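Local coordinates for FrpC operon protein (PDB 5EDF) that binds the RTX protein FrpC and is an iron-regulated meningococcal protein, probably a lipoprotein, with a putative part in adhesion, at residues Ala135-Arg140 and His149-Ile154; Ile163-Asn168 and Asp176-Ser181; Thr180-Cys185 and Tyr193-Arg198. One frame throughout, in Å; residues are numbered along the deposited sequence.

Interaction 1: Ala135-Arg140 and His149-Ile154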
loop_
_atom_site.group_PDB
_atom_site.type_symbol
_atom_site.label_atom_id
_atom_site.label_comp_id
_atom_site.label_asym_id
_atom_site.label_seq_id
_atom_site.Cartn_x
_atom_site.Cartn_y
_atom_site.Cartn_z
ATOM N N ALA A 135 -13.839 14.288 1.371
ATOM C CA ALA A 135 -14.538 13.035 1.542
ATOM C C ALA A 135 -15.793 13.012 0.717
ATOM O O ALA A 135 -16.506 14.026 0.609
ATOM C CB ALA A 135 -14.870 12.779 3.000
ATOM N N TYR A 136 -16.067 11.851 0.125
ATOM C CA TYR A 136 -17.249 11.632 -0.714
ATOM C C TYR A 136 -17.881 10.295 -0.415
ATOM O O TYR A 136 -17.183 9.316 -0.061
ATOM C CB TYR A 136 -16.913 11.662 -2.204
ATOM C CG TYR A 136 -16.278 12.937 -2.706
ATOM C CD1 TYR A 136 -17.037 13.934 -3.308
ATOM C CD2 TYR A 136 -14.927 13.198 -2.496
ATOM C CE1 TYR A 136 -16.454 15.156 -3.700
ATOM C CE2 TYR A 136 -14.345 14.395 -2.911
ATOM C CZ TYR A 136 -15.106 15.367 -3.519
ATOM O OH TYR A 136 -14.554 16.573 -3.926
ATOM N N GLU A 137 -19.191 10.228 -0.596
ATOM C CA GLU A 137 -19.944 9.025 -0.323
ATOM C C GLU A 137 -20.855 8.779 -1.510
ATOM O O GLU A 137 -21.616 9.675 -1.914
ATOM C CB GLU A 137 -20.754 9.143 0.973
ATOM C CG GLU A 137 -21.433 7.851 1.380
ATOM C CD GLU A 137 -22.108 7.957 2.754
ATOM O OE1 GLU A 137 -22.250 9.080 3.264
ATOM O OE2 GLU A 137 -22.507 6.920 3.302
ATOM N N ASP A 138 -20.769 7.574 -2.067
ATOM C CA ASP A 138 -21.609 7.175 -3.174
ATOM C C ASP A 138 -22.695 6.290 -2.578
ATOM O O ASP A 138 -22.418 5.185 -2.100
ATOM C CB ASP A 138 -20.791 6.422 -4.208
ATOM C CG ASP A 138 -21.561 6.106 -5.455
ATOM O OD1 ASP A 138 -22.786 6.370 -5.556
ATOM O OD2 ASP A 138 -20.908 5.594 -6.404
ATOM N N LYS A 139 -23.917 6.792 -2.572
ATOM C CA LYS A 139 -25.089 6.059 -2.134
ATOM C C LYS A 139 -26.117 5.995 -3.261
ATOM O O LYS A 139 -27.330 5.896 -3.003
ATOM C CB LYS A 139 -25.714 6.754 -0.908
ATOM C CG LYS A 139 -24.982 6.495 0.374
ATOM C CD LYS A 139 -25.566 7.311 1.543
ATOM C CE LYS A 139 -26.838 6.728 2.109
ATOM N NZ LYS A 139 -27.271 7.514 3.309
ATOM N N ARG A 140 -25.659 6.056 -4.513
ATOM C CA ARG A 140 -26.596 6.007 -5.619
ATOM C C ARG A 140 -27.377 4.707 -5.637
ATOM O O ARG A 140 -26.903 3.649 -5.224
ATOM C CB ARG A 140 -25.912 6.246 -6.952
ATOM C CG ARG A 140 -25.366 7.625 -7.085
ATOM C CD ARG A 140 -24.536 7.744 -8.351
ATOM N NE ARG A 140 -23.326 6.926 -8.299
ATOM C CZ ARG A 140 -22.525 6.707 -9.329
ATOM N NH1 ARG A 140 -22.787 7.203 -10.520
ATOM N NH2 ARG A 140 -21.456 5.944 -9.149
ATOM N N HIS A 149 -22.341 0.879 -1.983
ATOM C CA HIS A 149 -21.917 1.900 -1.060
ATOM C C HIS A 149 -20.403 2.067 -1.182
ATOM O O HIS A 149 -19.677 1.127 -0.895
ATOM C CB HIS A 149 -22.259 1.479 0.376
ATOM C CG HIS A 149 -22.293 2.613 1.347
ATOM N ND1 HIS A 149 -22.429 2.417 2.706
ATOM C CD2 HIS A 149 -22.255 3.952 1.162
ATOM C CE1 HIS A 149 -22.464 3.590 3.314
ATOM N NE2 HIS A 149 -22.355 4.538 2.401
ATOM N N GLU A 150 -19.962 3.244 -1.576
ATOM C CA GLU A 150 -18.533 3.487 -1.803
ATOM C C GLU A 150 -18.174 4.836 -1.228
ATOM O O GLU A 150 -19.020 5.749 -1.153
ATOM C CB GLU A 150 -18.188 3.390 -3.282
ATOM C CG GLU A 150 -18.976 2.250 -3.938
ATOM C CD GLU A 150 -18.345 1.649 -5.164
ATOM O OE1 GLU A 150 -17.723 2.398 -5.940
ATOM O OE2 GLU A 150 -18.514 0.417 -5.348
ATOM N N PHE A 151 -16.959 4.946 -0.744
ATOM C CA PHE A 151 -16.395 6.158 -0.176
ATOM C C PHE A 151 -15.109 6.524 -0.897
ATOM O O PHE A 151 -14.335 5.627 -1.305
ATOM C CB PHE A 151 -16.019 5.927 1.290
ATOM C CG PHE A 151 -17.159 5.612 2.171
ATOM C CD1 PHE A 151 -17.849 6.641 2.790
ATOM C CD2 PHE A 151 -17.570 4.321 2.374
ATOM C CE1 PHE A 151 -18.927 6.390 3.625
ATOM C CE2 PHE A 151 -18.667 4.041 3.212
ATOM C CZ PHE A 151 -19.339 5.090 3.846
ATOM N N TYR A 152 -14.840 7.808 -1.044
ATOM C CA TYR A 152 -13.618 8.338 -1.584
ATOM C C TYR A 152 -13.052 9.336 -0.631
ATOM O O TYR A 152 -13.808 10.157 -0.104
ATOM C CB TYR A 152 -13.852 9.034 -2.937
ATOM C CG TYR A 152 -14.406 8.157 -4.025
ATOM C CD1 TYR A 152 -13.586 7.561 -4.971
ATOM C CD2 TYR A 152 -15.778 7.899 -4.105
ATOM C CE1 TYR A 152 -14.120 6.757 -5.968
ATOM C CE2 TYR A 152 -16.308 7.087 -5.098
ATOM C CZ TYR A 152 -15.482 6.520 -6.035
ATOM O OH TYR A 152 -15.998 5.758 -7.033
ATOM N N TYR A 153 -11.751 9.309 -0.429
ATOM C CA TYR A 153 -11.001 10.304 0.298
ATOM C C TYR A 153 -9.886 10.794 -0.606
ATOM O O TYR A 153 -9.002 10.016 -0.971
ATOM C CB TYR A 153 -10.502 9.761 1.621
ATOM C CG TYR A 153 -11.607 9.111 2.439
ATOM C CD1 TYR A 153 -12.520 9.877 3.122
ATOM C CD2 TYR A 153 -11.737 7.740 2.517
ATOM C CE1 TYR A 153 -13.568 9.285 3.851
ATOM C CE2 TYR A 153 -12.751 7.151 3.235
ATOM C CZ TYR A 153 -13.661 7.932 3.911
ATOM O OH TYR A 153 -14.661 7.338 4.660
ATOM N N ILE A 154 -9.883 12.069 -0.950
ATOM C CA ILE A 154 -8.990 12.638 -1.944
ATOM C C ILE A 154 -8.138 13.727 -1.319
ATOM O O ILE A 154 -8.659 14.693 -0.780
ATOM C CB ILE A 154 -9.777 13.220 -3.146
ATOM C CG1 ILE A 154 -10.618 12.128 -3.780
ATOM C CG2 ILE A 154 -8.830 13.861 -4.144
ATOM C CD1 ILE A 154 -11.442 12.559 -4.960
HETATM O O HOH W 1 -18.416 4.811 -6.785
#

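Interaction 2: Ile163-Asn168 and Asp176-Ser181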
loop_
_atom_site.group_PDB
_atom_site.type_symbol
_atom_site.label_atom_id
_atom_site.label_comp_id
_atom_site.label_asym_id
_atom_site.label_seq_id
_atom_site.Cartn_x
_atom_site.Cartn_y
_atom_site.Cartn_z
ATOM N N ILE A 163 -8.119 7.488 -2.073
ATOM C CA ILE A 163 -8.411 6.294 -1.319
ATOM C C ILE A 163 -9.880 5.969 -1.600
ATOM O O ILE A 163 -10.760 6.808 -1.434
ATOM C CB ILE A 163 -8.237 6.528 0.184
ATOM C CG1 ILE A 163 -6.823 6.986 0.526
ATOM C CG2 ILE A 163 -8.652 5.230 0.955
ATOM C CD1 ILE A 163 -6.617 7.393 2.031
ATOM N N THR A 164 -10.159 4.757 -2.090
ATOM C CA THR A 164 -11.536 4.314 -2.400
ATOM C C THR A 164 -11.855 3.101 -1.562
ATOM O O THR A 164 -11.109 2.143 -1.525
ATOM C CB THR A 164 -11.703 3.976 -3.875
ATOM O OG1 THR A 164 -11.195 5.029 -4.693
ATOM C CG2 THR A 164 -13.182 3.725 -4.243
ATOM N N HIS A 165 -12.945 3.158 -0.822
ATOM C CA HIS A 165 -13.339 2.090 0.119
ATOM C C HIS A 165 -14.756 1.694 -0.220
ATOM O O HIS A 165 -15.636 2.552 -0.238
ATOM C CB HIS A 165 -13.247 2.656 1.542
ATOM C CG HIS A 165 -13.431 1.652 2.638
ATOM N ND1 HIS A 165 -12.596 0.564 2.808
ATOM C CD2 HIS A 165 -14.327 1.598 3.651
ATOM C CE1 HIS A 165 -12.995 -0.129 3.862
ATOM N NE2 HIS A 165 -14.016 0.503 4.422
ATOM N N ARG A 166 -15.003 0.429 -0.540
ATOM C CA ARG A 166 -16.284 0.019 -1.091
ATOM C C ARG A 166 -16.779 -1.304 -0.534
ATOM O O ARG A 166 -15.996 -2.204 -0.210
ATOM C CB ARG A 166 -16.188 -0.077 -2.612
ATOM C CG ARG A 166 -15.034 -0.924 -3.095
ATOM C CD ARG A 166 -15.045 -1.170 -4.591
ATOM N NE ARG A 166 -15.367 -0.001 -5.417
ATOM C CZ ARG A 166 -14.468 0.769 -6.027
ATOM N NH1 ARG A 166 -13.166 0.532 -5.907
ATOM N NH2 ARG A 166 -14.881 1.779 -6.779
ATOM N N ASN A 167 -18.094 -1.443 -0.451
ATOM C CA ASN A 167 -18.689 -2.709 -0.064
ATOM C C ASN A 167 -18.841 -3.573 -1.312
ATOM O O ASN A 167 -19.422 -3.150 -2.299
ATOM C CB ASN A 167 -20.059 -2.520 0.591
ATOM C CG ASN A 167 -20.537 -3.774 1.322
ATOM O OD1 ASN A 167 -19.918 -4.836 1.247
ATOM N ND2 ASN A 167 -21.671 -3.654 2.030
ATOM N N ASN A 168 -18.307 -4.786 -1.270
ATOM C CA ASN A 168 -18.346 -5.701 -2.404
ATOM C C ASN A 168 -19.517 -6.665 -2.360
ATOM O O ASN A 168 -19.731 -7.429 -3.294
ATOM C CB ASN A 168 -17.050 -6.493 -2.474
ATOM C CG ASN A 168 -15.891 -5.611 -2.776
ATOM O OD1 ASN A 168 -15.787 -5.090 -3.878
ATOM N ND2 ASN A 168 -15.058 -5.366 -1.781
ATOM N N ASP A 176 -21.294 -8.354 4.594
ATOM C CA ASP A 176 -20.597 -7.135 4.161
ATOM C C ASP A 176 -19.128 -7.473 4.021
ATOM O O ASP A 176 -18.558 -8.147 4.875
ATOM C CB ASP A 176 -20.742 -5.978 5.162
ATOM C CG ASP A 176 -22.022 -5.171 4.970
ATOM O OD1 ASP A 176 -22.891 -5.570 4.170
ATOM O OD2 ASP A 176 -22.147 -4.121 5.638
ATOM N N SER A 177 -18.521 -6.997 2.939
ATOM C CA SER A 177 -17.113 -7.250 2.677
ATOM C C SER A 177 -16.520 -6.006 2.022
ATOM O O SER A 177 -16.671 -5.805 0.818
ATOM C CB SER A 177 -16.962 -8.465 1.761
ATOM O OG SER A 177 -15.611 -8.864 1.649
ATOM N N TYR A 178 -15.870 -5.165 2.831
ATOM C CA TYR A 178 -15.279 -3.935 2.305
ATOM C C TYR A 178 -13.869 -4.195 1.822
ATOM O O TYR A 178 -13.158 -5.032 2.374
ATOM C CB TYR A 178 -15.291 -2.805 3.352
ATOM C CG TYR A 178 -16.651 -2.162 3.453
ATOM C CD1 TYR A 178 -17.681 -2.789 4.123
ATOM C CD2 TYR A 178 -16.913 -0.951 2.818
ATOM C CE1 TYR A 178 -18.948 -2.194 4.191
ATOM C CE2 TYR A 178 -18.160 -0.360 2.880
ATOM C CZ TYR A 178 -19.154 -0.986 3.568
ATOM O OH TYR A 178 -20.432 -0.424 3.633
ATOM N N SER A 179 -13.486 -3.482 0.778
ATOM C CA SER A 179 -12.099 -3.454 0.321
ATOM C C SER A 179 -11.684 -2.033 -0.032
ATOM O O SER A 179 -12.528 -1.137 -0.182
ATOM C CB SER A 179 -11.929 -4.366 -0.870
ATOM O OG SER A 179 -12.684 -3.938 -1.949
ATOM N N THR A 180 -10.384 -1.833 -0.207
ATOM C CA THR A 180 -9.784 -0.521 -0.328
ATOM C C THR A 180 -8.752 -0.505 -1.436
ATOM O O THR A 180 -7.958 -1.441 -1.595
ATOM C CB THR A 180 -9.088 -0.136 0.965
ATOM O OG1 THR A 180 -10.011 -0.222 2.054
ATOM C CG2 THR A 180 -8.533 1.274 0.905
ATOM N N SER A 181 -8.741 0.573 -2.209
ATOM C CA SER A 181 -7.657 0.839 -3.160
ATOM C C SER A 181 -7.065 2.207 -2.835
ATOM O O SER A 181 -7.793 3.130 -2.421
ATOM C CB SER A 181 -8.155 0.830 -4.592
ATOM O OG SER A 181 -8.979 1.936 -4.877
HETATM O O HOH W 2 -8.416 4.657 -5.049
HETATM O O HOH W 3 -10.783 2.032 -7.116
#

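Interaction 3: Thr180-Cys185 and Tyr193-Arg198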
loop_
_atom_site.group_PDB
_atom_site.type_symbol
_atom_site.label_atom_id
_atom_site.label_comp_id
_atom_site.label_asym_id
_atom_site.label_seq_id
_atom_site.Cartn_x
_atom_site.Cartn_y
_atom_site.Cartn_z
ATOM N N THR A 180 -10.384 -1.833 -0.207
ATOM C CA THR A 180 -9.784 -0.521 -0.328
ATOM C C THR A 180 -8.752 -0.505 -1.436
ATOM O O THR A 180 -7.958 -1.441 -1.595
ATOM C CB THR A 180 -9.088 -0.136 0.965
ATOM O OG1 THR A 180 -10.011 -0.222 2.054
ATOM C CG2 THR A 180 -8.533 1.274 0.905
ATOM N N SER A 181 -8.741 0.573 -2.209
ATOM C CA SER A 181 -7.657 0.839 -3.160
ATOM C C SER A 181 -7.065 2.207 -2.835
ATOM O O SER A 181 -7.793 3.130 -2.421
ATOM C CB SER A 181 -8.155 0.830 -4.592
ATOM O OG SER A 181 -8.979 1.936 -4.877
ATOM N N VAL A 182 -5.769 2.369 -3.054
ATOM C CA VAL A 182 -5.124 3.651 -2.911
ATOM C C VAL A 182 -4.232 3.884 -4.127
ATOM O O VAL A 182 -3.355 3.056 -4.458
ATOM C CB VAL A 182 -4.269 3.740 -1.653
ATOM C CG1 VAL A 182 -3.646 5.121 -1.558
ATOM C CG2 VAL A 182 -5.106 3.425 -0.403
ATOM N N GLY A 183 -4.434 5.014 -4.789
ATOM C CA GLY A 183 -3.492 5.560 -5.752
ATOM C C GLY A 183 -2.878 6.808 -5.223
ATOM O O GLY A 183 -3.612 7.646 -4.723
ATOM N N SER A 184 -1.584 6.995 -5.331
ATOM C CA SER A 184 -0.937 8.171 -4.810
ATOM C C SER A 184 0.297 8.532 -5.580
ATOM O O SER A 184 0.841 7.691 -6.343
ATOM C CB SER A 184 -0.611 7.970 -3.332
ATOM O OG SER A 184 0.416 6.991 -3.150
ATOM N N CYS A 185 0.776 9.741 -5.354
ATOM C CA CYS A 185 2.028 10.238 -5.920
ATOM C C CYS A 185 2.802 10.852 -4.777
ATOM O O CYS A 185 2.266 11.695 -4.063
ATOM C CB CYS A 185 1.759 11.275 -7.012
ATOM S SG CYS A 185 0.702 10.564 -8.340
ATOM N N TYR A 193 -1.627 0.621 -4.182
ATOM C CA TYR A 193 -1.753 -0.550 -3.332
ATOM C C TYR A 193 -3.194 -0.799 -2.932
ATOM O O TYR A 193 -4.020 0.102 -2.961
ATOM C CB TYR A 193 -0.861 -0.387 -2.105
ATOM C CG TYR A 193 -1.120 0.798 -1.205
ATOM C CD1 TYR A 193 -1.866 0.661 -0.048
ATOM C CD2 TYR A 193 -0.594 2.049 -1.491
ATOM C CE1 TYR A 193 -2.099 1.747 0.789
ATOM C CE2 TYR A 193 -0.806 3.132 -0.664
ATOM C CZ TYR A 193 -1.569 2.987 0.473
ATOM O OH TYR A 193 -1.814 4.011 1.365
ATOM N N TYR A 194 -3.460 -2.010 -2.497
ATOM C CA TYR A 194 -4.696 -2.479 -1.885
ATOM C C TYR A 194 -4.374 -2.809 -0.428
ATOM O O TYR A 194 -3.819 -3.880 -0.136
ATOM C CB TYR A 194 -5.233 -3.717 -2.603
ATOM C CG TYR A 194 -5.652 -3.516 -4.026
ATOM C CD1 TYR A 194 -6.761 -2.785 -4.356
ATOM C CD2 TYR A 194 -4.931 -4.089 -5.086
ATOM C CE1 TYR A 194 -7.148 -2.574 -5.667
ATOM C CE2 TYR A 194 -5.311 -3.900 -6.410
ATOM C CZ TYR A 194 -6.417 -3.149 -6.706
ATOM O OH TYR A 194 -6.814 -2.960 -8.034
ATOM N N PRO A 195 -4.633 -1.876 0.488
ATOM C CA PRO A 195 -4.312 -2.131 1.878
ATOM C C PRO A 195 -5.367 -2.939 2.622
ATOM O O PRO A 195 -6.500 -3.095 2.150
ATOM C CB PRO A 195 -4.263 -0.732 2.477
ATOM C CG PRO A 195 -5.331 -0.021 1.712
ATOM C CD PRO A 195 -5.246 -0.551 0.306
ATOM N N PHE A 196 -5.016 -3.383 3.823
ATOM C CA PHE A 196 -5.972 -4.065 4.680
ATOM C C PHE A 196 -6.628 -5.259 3.973
ATOM O O PHE A 196 -7.841 -5.478 4.086
ATOM C CB PHE A 196 -7.050 -3.079 5.159
ATOM C CG PHE A 196 -6.573 -1.970 6.045
ATOM C CD1 PHE A 196 -6.186 -2.240 7.334
ATOM C CD2 PHE A 196 -6.626 -0.624 5.625
ATOM C CE1 PHE A 196 -5.851 -1.221 8.207
ATOM C CE2 PHE A 196 -6.276 0.392 6.499
ATOM C CZ PHE A 196 -5.901 0.097 7.766
ATOM N N ILE A 197 -5.837 -6.043 3.237
ATOM C CA ILE A 197 -6.430 -7.027 2.308
ATOM C C ILE A 197 -7.270 -8.106 2.981
ATOM O O ILE A 197 -8.171 -8.662 2.343
ATOM C CB ILE A 197 -5.392 -7.741 1.407
ATOM C CG1 ILE A 197 -4.282 -8.412 2.222
ATOM C CG2 ILE A 197 -4.805 -6.779 0.428
ATOM C CD1 ILE A 197 -3.569 -9.514 1.462
ATOM N N ARG A 198 -6.992 -8.418 4.243
ATOM C CA ARG A 198 -7.797 -9.428 4.944
ATOM C C ARG A 198 -8.968 -8.854 5.746
ATOM O O ARG A 198 -9.752 -9.613 6.340
ATOM C CB ARG A 198 -6.942 -10.264 5.894
ATOM C CG ARG A 198 -5.782 -10.999 5.194
ATOM C CD ARG A 198 -6.204 -12.281 4.507
ATOM N NE ARG A 198 -6.902 -12.062 3.245
ATOM C CZ ARG A 198 -6.333 -12.035 2.037
ATOM N NH1 ARG A 198 -5.021 -12.198 1.897
ATOM N NH2 ARG A 198 -7.086 -11.827 0.955
HETATM O O HOH W 4 -8.225 -3.898 0.129
#

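Interaction 1: Ala135-Arg140 and His149-Ile154
The β hairpin of strands 133-138 and 150-155 joins two neighbours in the large antiparallel sheet, with Tyr136 against Tyr152 and Asp138 against Glu150 as its hydrogen-bonded pairs. Tyr136 N donates to Tyr152 O at 2.8 Å and Asp138 N to Glu150 O at 2.7 Å, and in both pairs the opposite N-H returns the bond. On the face bearing Glu137 and Phe151, His149 NE2 donates to Glu137 OE2 across 2.6 Å. That bond is fairly straight (162° at the hydrogen), lies in the imidazole plane and uses the anti lone pair of the oxygen. Glu137 CG stands anti to its backbone N (chi1 -173°) and the chain runs on extended, while carboxylate and imidazole are nearly coplanar, 22° apart. Phe151 lies beside Glu137 and points the same way, its CE1 3.6 Å from Glu137 OE2; its CE2 also rests over one face of the His149 ring, toward the rim. Further along, Ala135 CB packs on Tyr153 CD1 at 3.7 Å.

On the other face, Tyr136 CE2 meets Ile154 CD1 at 4.0 Å, and Leu118 of helix 114-120 packs on both side chains. Asp138 OD2 and Glu150 OE1 are 4.5 Å apart, with one water between them that donates to both oxygens and accepts from Tyr152 OH. Arg140 grips Asp138 side-on through NE and NH2, while its backbone N closes an Asx turn on OD1. Glu150 OE1 also pairs with Arg166 of the next strand. Two like charges are therefore each matched by an arginine and bridged by both water protons, which would help both carboxylates stay ionised. The short, in-plane contact at His149 would likewise polarise its imidazole.

Interaction 2: Ile163-Asn168 and Asp176-Ser181
Tyr178 is the flat centre of this contact, with His165 and Asn167 laid against it on the side of the hairpin that also carries Thr180. The His165 and Tyr178 side chains cross at about a right angle, yet their rings are only 26° from parallel. The rings are slid apart, centroids separated by 5.1 Å, so overlap is slight; Tyr178 CD2 lies over a face of the imidazole and Tyr178 CB comes 3.6 Å from His165 CE1. Asn167 CB makes a CH-pi contact, 3.7 Å from the centroid of the Tyr178 ring and over its face, and the amide stacks with its plane 20° from the ring.

Both neighbours are fixed by polar bonds. At the imidazole edge, His165 ND1 and Thr180 OG1 share a hydrogen bond of 2.8 Å, while His165 NE2 is hydrogen-bonded to the backbone N of Leu203. Placed anti to its backbone N (chi1 -165°), Asn167 CG lies beside Tyr178 CE1. Its OD1 accepts from Ser177 N at 3.1 Å, and its ND2 meets Asp176 OD1 from above the carboxylate plane. Asp176 is poorly ordered, although Arg169 forms a salt bridge to it.

On the reverse side, Asn168 ND2 donates to Ser179 OG at 2.8 Å, nearly in the amide plane. Ser177 O accepts twice, from Asn168 N and ND2, which approach from opposite faces of its carbonyl plane. Thr164 OG1 and Ser181 OG are joined by a water. Arg166, described in one of its two conformers, forms a salt bridge to Glu150.

Paired backbone bonds, such as Thr164 N to Ser181 O at 2.9 Å, join the strands, whose axes come within 4.7 Å. The arrangement is an antiparallel β hairpin whose strand ends, near the connecting loop, are held by asparagine side-chain bonds to the facing backbone.

Interaction 3: Thr180-Cys185 and Tyr193-Arg198
Val182 and Tyr193 form the single hydrogen-bonded bridge of this contact, with an exchange in both directions: Val182 N donates to Tyr193 O at 2.9 Å and Tyr193 N to Val182 O at 3.0 Å. A water accepts from Thr180 N and lies 2.8 Å from Pro195 O, extending the link beyond the bridge.

The main side-chain interaction is CH-pi. Val182 CB sits 3.7 Å from the centroid of the Tyr193 ring, 18° off its normal, with Val182 CG1 and CG2 3.6 Å from Tyr193 CE2 and CE1 respectively. With CG between its backbone N and carbonyl carbon (chi1 60°), the Tyr193 side chain runs beside that of Val182, both pointing the same way.

Van der Waals contacts complete the interface. Pro195 CG touches Thr180 CG2 at 3.5 Å, the side chains crossing at about a right angle, and Ser181 CB rests 3.7 Å from Tyr194 CE1.

Helix 205-224 lies along this face: His212 hydrogen-bonds Tyr193 OH, Leu208 touches Thr180 and Tyr211 touches Pro195. Ile101 of strand 98-105 touches Tyr193, and strand 161-167 flanks Val182 through Ile163.

Overall arrangement
The three contacts follow one another across the same antiparallel sheet. Interactions 1 and 2, centres 10 Å apart, are successive hairpins joined by neighbouring strands: Phe151 N to His165 O at 2.8 Å and Tyr153 N to Ile163 O at 2.9 Å are both probable hydrogen bonds. Interactions 2 and 3 share Thr180 and Ser181 on strand 178-186, and Ile163 CG1 touches Val182 CG2 at 4.1 Å. Interactions 1 and 3 do not meet; their nearest atoms are about 7 Å apart. Leu208 of helix 205-224 packs on all three. A bound azide, probably from crystallisation, lies about 4 Å from the Ile154 side chain in interaction 1.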